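Local atomic coordinates of uncharacterized conserved protein of COG5135 (Nostoc punctiforme, PDB entry 2I51), a protein that binds flavin mononucleotide and belongs to the pyridoxamine 5'-phosphate oxidase-related proteins, although its own reaction and substrate are not established. Residues 24-29 with 42-47; 54-59 with 157-162; 9-14 with 88-93. All coordinates share one frame; numbering follows the deposited sequence. Where two conformers were deposited one is given.

Contact 1: 24-29 with 42-47; sequences ARYLQL and TLVFRG. With FMN (flavin mononucleotide), chain C.
Strands 26-32 and 38-44 form an antiparallel beta hairpin of the FMN-binding split barrel. The tight part is the hydrogen-bonded pair L27-L43, L27 N to L43 O at 3.0 Å and L43 N to L27 O at 2.8 Å. On their buried face the L29 and L43 side chains cross obliquely, L29 CD2 3.8 Å from L43 CD1, and F57 packs on L27 and L43.

Y26, T42 and V44 share the other face; the flavin runs along the outer edge of strand 42-44, its methyl end at Y26. Y26 CE1 lies 3.9 Å from V44 CG2, and FMN C7M sits over one ring face, 3.4 Å from Y26 CD2. V44 N donates almost straight (172°) to FMN O4; T42 O accepts from FMN O2'. An alanine at Y26 would remove these ring contacts and probably loosen the grip on that end of the flavin.

Toward R25 the backbone stays tight through F45 N to R25 O (2.8 Å); only the exposed R25 side chain is loosely held. It crosses F45 obliquely, planes 47° apart, F45 CD2 over the rim of one guanidinium face, with a weak NH2 bond to F45 O. One water accepts from R25 NE and donates to F45 O at 2.8 Å.

Contact 2: 54-59 with 157-162; sequences QLRFIT and LLLLDP. With FMN (flavin mononucleotide), chain C.
L157 comes first, with CG anti to its backbone N (chi1 171°), which brings CD1 to within 3.4 Å of F57 O. That same carbonyl takes L158 N at 2.8 Å, but the donor stands 37° above the carbonyl plane. L158 O answers in the other direction, accepting F57 N at 2.8 Å in the carbonyl plane, and it also lies at the edge of the F57 ring.

L159 points to the other face, alongside R56: its CD2 lies 3.9 Å from R56 CG, while the R56 guanidinium goes on to a salt bridge with E116 and a hydrogen bond to R46 O. Here the antiparallel ladder joins strand 55-60 to the long strand 155-169 of the split barrel, and the far end of strand 55-60 runs to the flavin, where I58 O accepts FMN N3 at 2.9 Å and T59 OG1 donates to FMN O2.

L160 trades both backbone bonds with L55, L55 N reaching L160 O at 2.9 Å, and sets CB near the F57 ring edge. Q54, bent at chi2 (-149°), brings OE1 between the CB atoms of L159 and D161. The D161 carboxylate is paired with R182. P162 then places CG 3.6 Å from L55 CD1.

Contact 3: 9-14 with 88-93; sequences GAIAHA and FRMAGD. With FMN (flavin mononucleotide), chain P.
The F88 ring has I11 CD1 over one face, 3.5 Å above its centre and only 6° off the ring normal, a clean CH-pi contact. A10 CB lies at the ring's edge, in plane, 3.9 Å from F88 CE2. The ring is also stacked with H167 of strand 155-169. A14 CB meets it obliquely at CE1, so A10, I11 and A14, about one helical turn, all touch the ring.

The other flat group, the R89 guanidinium, turns the opposite way out of the strand and meets the FMN phosphate edge-on. R89 NH1 donates to FMN O3P at 3.1 Å, and NH2 adds a weak bond to the same oxygen. NH2 also has a salt bridge to E76, which would probably help fix the guanidinium's rotation, with its edge toward the phosphate. The rest of this FMN's partners include T59 and K65 of the second subunit, so the pocket lies between the two chains.

M90, a selenomethionine, runs extended beyond CG and meets I11 tip to tip, its CE 3.3 Å from I11 CD1. That is tighter than usual carbon contact, though both residues were deposited in two conformers.

The axes of segments 9-14 and 88-93 pass 11.5 Å apart, their N-to-C directions 135° from each other. Helix 8-17 lies across strand 86-97, which in the sheet runs between 74-81, where F88 bonds to W79 through the backbone, and 155-169, where R89 bonds to D166; I11 also leans on W79.

How the contacts relate
Helix 8-17 opens contact 3, and the hairpin of contact 1 lies wholly between its two segments in sequence; contact 2 begins after contact 1 ends and crosses contact 3 along the chain. Centres of contacts 1 and 2 are about 10 Å apart, of 1 and 3 about 11 Å, of 2 and 3 about 13 Å. All reach one antiparallel sheet. Backbone R56 N of contact 2 probably bonds to G47 O of contact 1, while backbone D161 N probably donates to D93 O across strands 155-169 and 86-97. Contacts 1 and 2 hold one flavin, whereas R89 of contact 3 serves the other, so each FMN site depends on both subunits of the dimer.

Contact 1: 24-29 with 42-47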
loop_
_atom_site.group_PDB
_atom_site.type_symbol
_atom_site.label_atom_id
_atom_site.label_comp_id
_atom_site.label_asym_id
_atom_site.label_seq_id
_atom_site.Cartn_x
_atom_site.Cartn_y
_atom_site.Cartn_z
ATOM N N ALA A 24 9.967 9.581 -0.302
ATOM C CA ALA A 24 8.678 10.235 -0.509
ATOM C C ALA A 24 8.189 10.003 -1.941
ATOM O O ALA A 24 7.046 10.297 -2.221
ATOM C CB ALA A 24 8.777 11.707 -0.238
ATOM N N ARG A 25 9.046 9.492 -2.828
ATOM C CA ARG A 25 8.633 9.101 -4.174
ATOM C C ARG A 25 8.271 7.616 -4.247
ATOM O O ARG A 25 8.001 7.107 -5.339
ATOM C CB ARG A 25 9.650 9.499 -5.192
ATOM C CG ARG A 25 9.690 11.073 -5.280
ATOM C CD ARG A 25 10.796 11.575 -6.122
ATOM N NE ARG A 25 10.556 11.184 -7.496
ATOM C CZ ARG A 25 9.995 11.943 -8.443
ATOM N NH1 ARG A 25 9.618 13.196 -8.200
ATOM N NH2 ARG A 25 9.829 11.433 -9.666
ATOM N N TYR A 26 8.149 6.948 -3.112
ATOM C CA TYR A 26 7.741 5.558 -3.089
ATOM C C TYR A 26 6.270 5.495 -2.695
ATOM O O TYR A 26 5.813 6.200 -1.771
ATOM C CB TYR A 26 8.544 4.757 -2.079
ATOM C CG TYR A 26 10.020 4.734 -2.261
ATOM C CD1 TYR A 26 10.618 5.115 -3.430
ATOM C CD2 TYR A 26 10.825 4.343 -1.211
ATOM C CE1 TYR A 26 12.026 5.119 -3.541
ATOM C CE2 TYR A 26 12.174 4.331 -1.309
ATOM C CZ TYR A 26 12.767 4.709 -2.461
ATOM O OH TYR A 26 14.173 4.706 -2.563
ATOM N N LEU A 27 5.486 4.689 -3.393
ATOM C CA LEU A 27 4.061 4.608 -3.130
ATOM C C LEU A 27 3.618 3.159 -3.270
ATOM O O LEU A 27 4.342 2.308 -3.826
ATOM C CB LEU A 27 3.278 5.560 -4.031
ATOM C CG LEU A 27 3.435 5.414 -5.543
ATOM C CD1 LEU A 27 2.684 4.154 -6.031
ATOM C CD2 LEU A 27 2.910 6.710 -6.290
ATOM N N GLN A 28 2.431 2.836 -2.797
ATOM C CA GLN A 28 1.936 1.465 -2.791
ATOM C C GLN A 28 0.823 1.264 -3.791
ATOM O O GLN A 28 -0.205 1.990 -3.729
ATOM C CB GLN A 28 1.514 1.049 -1.376
ATOM C CG GLN A 28 2.683 0.907 -0.413
ATOM C CD GLN A 28 3.361 2.178 -0.032
ATOM O OE1 GLN A 28 2.693 3.202 0.208
ATOM N NE2 GLN A 28 4.712 2.167 -0.010
ATOM N N LEU A 29 0.993 0.285 -4.673
ATOM C CA LEU A 29 -0.007 0.033 -5.709
ATOM C C LEU A 29 -0.741 -1.248 -5.377
ATOM O O LEU A 29 -0.158 -2.358 -5.314
ATOM C CB LEU A 29 0.681 -0.175 -7.054
ATOM C CG LEU A 29 -0.240 -0.667 -8.200
ATOM C CD1 LEU A 29 -0.925 0.536 -8.727
ATOM C CD2 LEU A 29 0.559 -1.443 -9.278
ATOM N N THR A 42 5.155 -1.824 -3.097
ATOM C CA THR A 42 5.740 -0.530 -3.306
ATOM C C THR A 42 6.331 -0.414 -4.711
ATOM O O THR A 42 6.967 -1.384 -5.192
ATOM C CB THR A 42 6.832 -0.246 -2.255
ATOM O OG1 THR A 42 6.251 -0.353 -0.940
ATOM C CG2 THR A 42 7.436 1.162 -2.412
ATOM N N LEU A 43 6.135 0.749 -5.332
ATOM C CA LEU A 43 6.796 1.103 -6.563
ATOM C C LEU A 43 7.395 2.479 -6.418
ATOM O O LEU A 43 6.990 3.252 -5.564
ATOM C CB LEU A 43 5.819 1.207 -7.733
ATOM C CG LEU A 43 4.856 0.048 -7.930
ATOM C CD1 LEU A 43 3.816 0.407 -9.041
ATOM C CD2 LEU A 43 5.670 -1.119 -8.243
ATOM N N VAL A 44 8.357 2.835 -7.269
ATOM C CA VAL A 44 8.863 4.210 -7.381
ATOM C C VAL A 44 8.061 5.024 -8.368
ATOM O O VAL A 44 7.886 4.602 -9.522
ATOM C CB VAL A 44 10.328 4.174 -7.882
ATOM C CG1 VAL A 44 10.901 5.623 -8.039
ATOM C CG2 VAL A 44 11.212 3.338 -6.928
ATOM N N PHE A 45 7.541 6.176 -7.946
ATOM C CA PHE A 45 6.914 7.120 -8.847
ATOM C C PHE A 45 7.990 7.734 -9.743
ATOM O O PHE A 45 8.979 8.265 -9.272
ATOM C CB PHE A 45 6.286 8.222 -8.001
ATOM C CG PHE A 45 5.807 9.409 -8.777
ATOM C CD1 PHE A 45 4.708 9.299 -9.626
ATOM C CD2 PHE A 45 6.426 10.627 -8.639
ATOM C CE1 PHE A 45 4.271 10.420 -10.314
ATOM C CE2 PHE A 45 5.975 11.738 -9.306
ATOM C CZ PHE A 45 4.897 11.635 -10.119
ATOM N N ARG A 46 7.721 7.687 -11.042
ATOM C CA ARG A 46 8.664 8.167 -12.053
ATOM C C ARG A 46 8.129 9.351 -12.849
ATOM O O ARG A 46 8.404 9.477 -14.055
ATOM C CB ARG A 46 9.049 7.015 -12.973
ATOM C CG ARG A 46 9.502 5.789 -12.179
ATOM C CD ARG A 46 10.565 5.002 -12.815
ATOM N NE ARG A 46 11.236 4.056 -11.915
ATOM C CZ ARG A 46 12.531 4.138 -11.570
ATOM N NH1 ARG A 46 13.277 5.149 -11.965
ATOM N NH2 ARG A 46 13.075 3.240 -10.768
ATOM N N GLY A 47 7.345 10.218 -12.210
ATOM C CA GLY A 47 6.829 11.404 -12.843
ATOM C C GLY A 47 5.525 11.194 -13.585
ATOM O O GLY A 47 5.053 10.088 -13.749
HETATM N N1 FMN C . 8.850 -3.181 -8.291
HETATM C C2 FMN C . 8.549 -2.762 -9.533
HETATM O O2 FMN C . 8.043 -3.512 -10.373
HETATM N N3 FMN C . 8.760 -1.440 -9.873
HETATM C C4 FMN C . 9.295 -0.533 -9.007
HETATM O O4 FMN C . 9.352 0.722 -9.284
HETATM C C4A FMN C . 9.609 -0.952 -7.723
HETATM N N5 FMN C . 10.180 -0.083 -6.808
HETATM C C5A FMN C . 10.287 -0.521 -5.461
HETATM C C6 FMN C . 10.740 0.367 -4.509
HETATM C C7 FMN C . 10.900 -0.001 -3.163
HETATM C C7M FMN C . 11.147 1.052 -2.114
HETATM C C8 FMN C . 10.634 -1.330 -2.835
HETATM C C8M FMN C . 10.539 -1.722 -1.355
HETATM C C9 FMN C . 10.195 -2.236 -3.802
HETATM C C9A FMN C . 10.062 -1.845 -5.126
HETATM N N10 FMN C . 9.653 -2.723 -6.104
HETATM C C10 FMN C . 9.370 -2.296 -7.364
HETATM C "C1'" FMN C . 9.531 -4.217 -5.821
HETATM C "C2'" FMN C . 8.050 -4.521 -5.562
HETATM O "O2'" FMN C . 7.621 -3.939 -4.305
HETATM C "C3'" FMN C . 7.710 -6.023 -5.615
HETATM O "O3'" FMN C . 8.587 -6.693 -4.732
HETATM C "C4'" FMN C . 7.962 -6.512 -7.057
HETATM O "O4'" FMN C . 7.523 -5.604 -8.072
HETATM C "C5'" FMN C . 7.171 -7.806 -7.237
HETATM O "O5'" FMN C . 5.791 -7.535 -7.026
HETATM P P FMN C . 4.694 -8.460 -7.673
HETATM O O1P FMN C . 4.649 -8.293 -9.149
HETATM O O2P FMN C . 5.097 -9.920 -7.296
HETATM O O3P FMN C . 3.403 -8.165 -6.980
HETATM O O HOH W 1 11.682 8.937 -9.044
#

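Contact 2: 54-59 with 157-162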
loop_
_atom_site.group_PDB
_atom_site.type_symbol
_atom_site.label_atom_id
_atom_site.label_comp_id
_atom_site.label_asym_id
_atom_site.label_seq_id
_atom_site.Cartn_x
_atom_site.Cartn_y
_atom_site.Cartn_z
ATOM N N GLN A 54 -1.393 11.207 -16.277
ATOM C CA GLN A 54 -1.007 9.831 -15.962
ATOM C C GLN A 54 0.296 9.763 -15.221
ATOM O O GLN A 54 1.269 10.422 -15.549
ATOM C CB GLN A 54 -0.929 8.992 -17.207
ATOM C CG GLN A 54 -2.260 8.980 -17.926
ATOM C CD GLN A 54 -2.527 7.683 -18.679
ATOM O OE1 GLN A 54 -2.498 6.628 -18.095
ATOM N NE2 GLN A 54 -2.908 7.785 -19.934
ATOM N N LEU A 55 0.331 8.909 -14.213
ATOM C CA LEU A 55 1.582 8.628 -13.465
ATOM C C LEU A 55 2.341 7.469 -14.094
ATOM O O LEU A 55 1.702 6.470 -14.494
ATOM C CB LEU A 55 1.244 8.228 -12.016
ATOM C CG LEU A 55 0.583 9.283 -11.136
ATOM C CD1 LEU A 55 -0.931 9.538 -11.456
ATOM C CD2 LEU A 55 0.707 8.780 -9.688
ATOM N N ARG A 56 3.668 7.598 -14.146
ATOM C CA ARG A 56 4.584 6.602 -14.723
ATOM C C ARG A 56 5.259 5.768 -13.673
ATOM O O ARG A 56 5.771 6.278 -12.665
ATOM C CB ARG A 56 5.700 7.292 -15.538
ATOM C CG ARG A 56 5.253 8.135 -16.629
ATOM C CD ARG A 56 6.431 8.508 -17.544
ATOM N NE ARG A 56 7.499 9.187 -16.833
ATOM C CZ ARG A 56 8.683 9.499 -17.347
ATOM N NH1 ARG A 56 8.991 9.246 -18.636
ATOM N NH2 ARG A 56 9.600 10.058 -16.567
ATOM N N PHE A 57 5.317 4.449 -13.953
ATOM C CA PHE A 57 6.088 3.495 -13.186
ATOM C C PHE A 57 6.721 2.525 -14.201
ATOM O O PHE A 57 6.299 2.488 -15.374
ATOM C CB PHE A 57 5.168 2.691 -12.281
ATOM C CG PHE A 57 4.273 3.546 -11.442
ATOM C CD1 PHE A 57 4.723 4.023 -10.249
ATOM C CD2 PHE A 57 3.022 3.872 -11.866
ATOM C CE1 PHE A 57 3.919 4.847 -9.484
ATOM C CE2 PHE A 57 2.182 4.656 -11.105
ATOM C CZ PHE A 57 2.667 5.154 -9.895
ATOM N N ILE A 58 7.663 1.729 -13.723
ATOM C CA ILE A 58 8.223 0.630 -14.502
ATOM C C ILE A 58 8.026 -0.662 -13.749
ATOM O O ILE A 58 7.938 -0.667 -12.499
ATOM C CB ILE A 58 9.714 0.864 -14.828
ATOM C CG1 ILE A 58 10.616 0.722 -13.610
ATOM C CG2 ILE A 58 9.873 2.178 -15.568
ATOM C CD1 ILE A 58 12.141 0.949 -13.858
ATOM N N THR A 59 7.970 -1.750 -14.499
ATOM C CA THR A 59 7.875 -3.080 -13.904
ATOM C C THR A 59 8.349 -4.107 -14.901
ATOM O O THR A 59 8.492 -3.817 -16.093
ATOM C CB THR A 59 6.481 -3.381 -13.341
ATOM O OG1 THR A 59 6.564 -4.409 -12.344
ATOM C CG2 THR A 59 5.501 -3.752 -14.450
ATOM N N LEU A 157 6.584 -0.110 -19.246
ATOM C CA LEU A 157 6.110 1.179 -18.716
ATOM C C LEU A 157 4.658 0.927 -18.249
ATOM O O LEU A 157 3.832 0.376 -18.939
ATOM C CB LEU A 157 6.116 2.272 -19.791
ATOM C CG LEU A 157 5.444 3.604 -19.400
ATOM C CD1 LEU A 157 6.104 4.291 -18.211
ATOM C CD2 LEU A 157 5.458 4.549 -20.635
ATOM N N LEU A 158 4.393 1.303 -17.026
ATOM C CA LEU A 158 3.052 1.177 -16.419
ATOM C C LEU A 158 2.522 2.581 -16.174
ATOM O O LEU A 158 3.200 3.399 -15.512
ATOM C CB LEU A 158 3.164 0.344 -15.160
ATOM C CG LEU A 158 1.921 0.142 -14.346
ATOM C CD1 LEU A 158 0.856 -0.578 -15.192
ATOM C CD2 LEU A 158 2.308 -0.684 -13.073
ATOM N N LEU A 159 1.359 2.891 -16.730
ATOM C CA LEU A 159 0.685 4.184 -16.511
ATOM C C LEU A 159 -0.556 3.986 -15.671
ATOM O O LEU A 159 -1.322 3.050 -15.940
ATOM C CB LEU A 159 0.275 4.768 -17.826
ATOM C CG LEU A 159 1.403 5.041 -18.799
ATOM C CD1 LEU A 159 0.776 5.493 -20.173
ATOM C CD2 LEU A 159 2.455 6.052 -18.309
ATOM N N LEU A 160 -0.800 4.899 -14.740
ATOM C CA LEU A 160 -2.061 5.016 -14.032
ATOM C C LEU A 160 -2.738 6.324 -14.406
ATOM O O LEU A 160 -2.132 7.401 -14.316
ATOM C CB LEU A 160 -1.820 4.966 -12.523
ATOM C CG LEU A 160 -3.108 5.206 -11.718
ATOM C CD1 LEU A 160 -3.987 4.033 -11.817
ATOM C CD2 LEU A 160 -2.691 5.469 -10.233
ATOM N N ASP A 161 -3.996 6.217 -14.828
ATOM C CA ASP A 161 -4.842 7.382 -15.149
ATOM C C ASP A 161 -5.903 7.550 -14.071
ATOM O O ASP A 161 -6.925 6.849 -14.121
ATOM C CB ASP A 161 -5.536 7.214 -16.493
ATOM C CG ASP A 161 -6.223 8.523 -16.963
ATOM O OD1 ASP A 161 -5.764 9.647 -16.597
ATOM O OD2 ASP A 161 -7.131 8.398 -17.801
ATOM N N PRO A 162 -5.649 8.429 -13.082
ATOM C CA PRO A 162 -6.634 8.527 -12.008
ATOM C C PRO A 162 -8.002 9.041 -12.441
ATOM O O PRO A 162 -8.090 9.995 -13.201
ATOM C CB PRO A 162 -5.999 9.523 -11.041
ATOM C CG PRO A 162 -4.537 9.471 -11.318
ATOM C CD PRO A 162 -4.493 9.314 -12.817
HETATM N N1 FMN C . 8.850 -3.181 -8.291
HETATM C C2 FMN C . 8.549 -2.762 -9.533
HETATM O O2 FMN C . 8.043 -3.512 -10.373
HETATM N N3 FMN C . 8.760 -1.440 -9.873
HETATM C C4 FMN C . 9.295 -0.533 -9.007
HETATM O O4 FMN C . 9.352 0.722 -9.284
HETATM C C4A FMN C . 9.609 -0.952 -7.723
HETATM N N5 FMN C . 10.180 -0.083 -6.808
HETATM C C5A FMN C . 10.287 -0.521 -5.461
HETATM C C6 FMN C . 10.740 0.367 -4.509
HETATM C C7 FMN C . 10.900 -0.001 -3.163
HETATM C C7M FMN C . 11.147 1.052 -2.114
HETATM C C8 FMN C . 10.634 -1.330 -2.835
HETATM C C8M FMN C . 10.539 -1.722 -1.355
HETATM C C9 FMN C . 10.195 -2.236 -3.802
HETATM C C9A FMN C . 10.062 -1.845 -5.126
HETATM N N10 FMN C . 9.653 -2.723 -6.104
HETATM C C10 FMN C . 9.370 -2.296 -7.364
HETATM C "C1'" FMN C . 9.531 -4.217 -5.821
HETATM C "C2'" FMN C . 8.050 -4.521 -5.562
HETATM O "O2'" FMN C . 7.621 -3.939 -4.305
HETATM C "C3'" FMN C . 7.710 -6.023 -5.615
HETATM O "O3'" FMN C . 8.587 -6.693 -4.732
HETATM C "C4'" FMN C . 7.962 -6.512 -7.057
HETATM O "O4'" FMN C . 7.523 -5.604 -8.072
HETATM C "C5'" FMN C . 7.171 -7.806 -7.237
HETATM O "O5'" FMN C . 5.791 -7.535 -7.026
HETATM P P FMN C . 4.694 -8.460 -7.673
HETATM O O1P FMN C . 4.649 -8.293 -9.149
HETATM O O2P FMN C . 5.097 -9.920 -7.296
HETATM O O3P FMN C . 3.403 -8.165 -6.980
#

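Contact 3: 9-14 with 88-93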
loop_
_atom_site.group_PDB
_atom_site.type_symbol
_atom_site.label_atom_id
_atom_site.label_comp_id
_atom_site.label_asym_id
_atom_site.label_seq_id
_atom_site.Cartn_x
_atom_site.Cartn_y
_atom_site.Cartn_z
ATOM N N GLY A 9 -1.656 20.473 -8.449
ATOM C CA GLY A 9 -0.951 21.395 -7.592
ATOM C C GLY A 9 -0.670 20.842 -6.215
ATOM O O GLY A 9 0.428 21.039 -5.662
ATOM N N ALA A 10 -1.637 20.102 -5.671
ATOM C CA ALA A 10 -1.484 19.480 -4.352
ATOM C C ALA A 10 -0.334 18.488 -4.388
ATOM O O ALA A 10 0.518 18.413 -3.453
ATOM C CB ALA A 10 -2.805 18.803 -3.895
ATOM N N ILE A 11 -0.294 17.659 -5.430
ATOM C CA ILE A 11 0.791 16.704 -5.589
ATOM C C ILE A 11 2.144 17.414 -5.707
ATOM O O ILE A 11 3.131 17.006 -5.117
ATOM C CB ILE A 11 0.583 15.774 -6.844
ATOM C CG1 ILE A 11 -0.476 14.719 -6.456
ATOM C CG2 ILE A 11 1.913 15.084 -7.296
ATOM C CD1 ILE A 11 0.026 13.641 -5.535
ATOM N N ALA A 12 2.180 18.497 -6.512
ATOM C CA ALA A 12 3.428 19.216 -6.676
ATOM C C ALA A 12 3.915 19.773 -5.355
ATOM O O ALA A 12 5.102 19.759 -5.054
ATOM C CB ALA A 12 3.249 20.348 -7.696
ATOM N N HIS A 13 2.991 20.292 -4.563
ATOM C CA HIS A 13 3.348 20.885 -3.238
ATOM C C HIS A 13 3.797 19.795 -2.285
ATOM O O HIS A 13 4.691 20.041 -1.463
ATOM C CB HIS A 13 2.153 21.675 -2.709
ATOM C CG HIS A 13 2.467 22.520 -1.515
ATOM N ND1 HIS A 13 1.585 22.760 -0.472
ATOM C CD2 HIS A 13 3.513 23.349 -1.317
ATOM C CE1 HIS A 13 2.137 23.646 0.357
ATOM N NE2 HIS A 13 3.308 24.001 -0.137
ATOM N N ALA A 14 3.204 18.614 -2.332
ATOM C CA ALA A 14 3.648 17.508 -1.486
ATOM C C ALA A 14 5.037 17.038 -1.897
ATOM O O ALA A 14 5.939 16.892 -1.053
ATOM C CB ALA A 14 2.626 16.354 -1.548
ATOM N N PHE A 88 -2.403 10.647 -0.419
ATOM C CA PHE A 88 -3.205 10.629 -1.629
ATOM C C PHE A 88 -3.551 9.185 -1.971
ATOM O O PHE A 88 -2.670 8.321 -2.082
ATOM C CB PHE A 88 -2.493 11.255 -2.814
ATOM C CG PHE A 88 -2.151 12.685 -2.659
ATOM C CD1 PHE A 88 -1.095 13.096 -1.878
ATOM C CD2 PHE A 88 -2.927 13.648 -3.317
ATOM C CE1 PHE A 88 -0.763 14.468 -1.755
ATOM C CE2 PHE A 88 -2.585 15.011 -3.207
ATOM C CZ PHE A 88 -1.489 15.403 -2.440
ATOM N N ARG A 89 -4.820 8.932 -2.156
ATOM C CA ARG A 89 -5.295 7.656 -2.686
ATOM C C ARG A 89 -5.797 7.946 -4.077
ATOM O O ARG A 89 -6.530 8.917 -4.256
ATOM C CB ARG A 89 -6.407 7.068 -1.816
ATOM C CG ARG A 89 -5.918 6.669 -0.465
ATOM C CD ARG A 89 -7.081 6.366 0.485
ATOM N NE ARG A 89 -7.873 5.232 -0.013
ATOM C CZ ARG A 89 -8.956 4.734 0.585
ATOM N NH1 ARG A 89 -9.417 5.359 1.607
ATOM N NH2 ARG A 89 -9.586 3.663 0.080
HETATM N N MSE A 90 -5.360 7.208 -5.067
HETATM C CA MSE A 90 -5.726 7.485 -6.445
HETATM C C MSE A 90 -6.095 6.195 -7.133
HETATM O O MSE A 90 -5.314 5.251 -7.172
HETATM C CB MSE A 90 -4.602 8.162 -7.215
HETATM C CG MSE A 90 -4.143 9.466 -6.640
HETATM SE SE MSE A 90 -2.962 10.242 -7.940
HETATM C CE MSE A 90 -2.201 11.678 -6.876
ATOM N N ALA A 91 -7.300 6.172 -7.677
ATOM C CA ALA A 91 -7.841 4.971 -8.289
ATOM C C ALA A 91 -8.107 5.225 -9.749
ATOM O O ALA A 91 -8.580 6.286 -10.104
ATOM C CB ALA A 91 -9.111 4.597 -7.637
ATOM N N GLY A 92 -7.797 4.253 -10.596
ATOM C CA GLY A 92 -8.091 4.379 -12.009
ATOM C C GLY A 92 -7.485 3.248 -12.799
ATOM O O GLY A 92 -7.056 2.238 -12.248
ATOM N N ASP A 93 -7.553 3.399 -14.115
ATOM C CA ASP A 93 -7.132 2.314 -14.983
ATOM C C ASP A 93 -5.650 2.376 -15.284
ATOM O O ASP A 93 -5.048 3.432 -15.427
ATOM C CB ASP A 93 -7.905 2.293 -16.283
ATOM C CG ASP A 93 -9.263 1.660 -16.134
ATOM O OD1 ASP A 93 -9.383 0.499 -15.651
ATOM O OD2 ASP A 93 -10.202 2.347 -16.508
HETATM N N1 FMN P . -7.607 4.998 9.316
HETATM C C2 FMN P . -7.994 3.998 10.194
HETATM O O2 FMN P . -9.121 3.493 10.122
HETATM N N3 FMN P . -7.112 3.521 11.116
HETATM C C4 FMN P . -5.842 4.011 11.308
HETATM O O4 FMN P . -5.031 3.472 12.070
HETATM C C4A FMN P . -5.440 5.023 10.442
HETATM N N5 FMN P . -4.165 5.570 10.581
HETATM C C5A FMN P . -3.731 6.446 9.586
HETATM C C6 FMN P . -2.424 6.907 9.612
HETATM C C7 FMN P . -1.946 7.810 8.652
HETATM C C7M FMN P . -0.474 8.184 8.634
HETATM C C8 FMN P . -2.801 8.251 7.655
HETATM C C8M FMN P . -2.252 9.042 6.460
HETATM C C9 FMN P . -4.111 7.825 7.642
HETATM C C9A FMN P . -4.608 6.918 8.601
HETATM N N10 FMN P . -5.947 6.497 8.596
HETATM C C10 FMN P . -6.348 5.480 9.463
HETATM C "C1'" FMN P . -6.966 7.032 7.644
HETATM C "C2'" FMN P . -7.083 6.080 6.474
HETATM O "O2'" FMN P . -5.900 6.124 5.627
HETATM C "C3'" FMN P . -8.354 6.354 5.650
HETATM O "O3'" FMN P . -8.385 7.734 5.240
HETATM C "C4'" FMN P . -9.568 6.091 6.523
HETATM O "O4'" FMN P . -9.446 4.931 7.347
HETATM C "C5'" FMN P . -10.734 5.864 5.586
HETATM O "O5'" FMN P . -10.514 4.732 4.784
HETATM P P FMN P . -11.673 3.921 4.064
HETATM O O1P FMN P . -12.414 3.133 5.113
HETATM O O2P FMN P . -12.551 5.032 3.491
HETATM O O3P FMN P . -11.042 3.071 3.026
#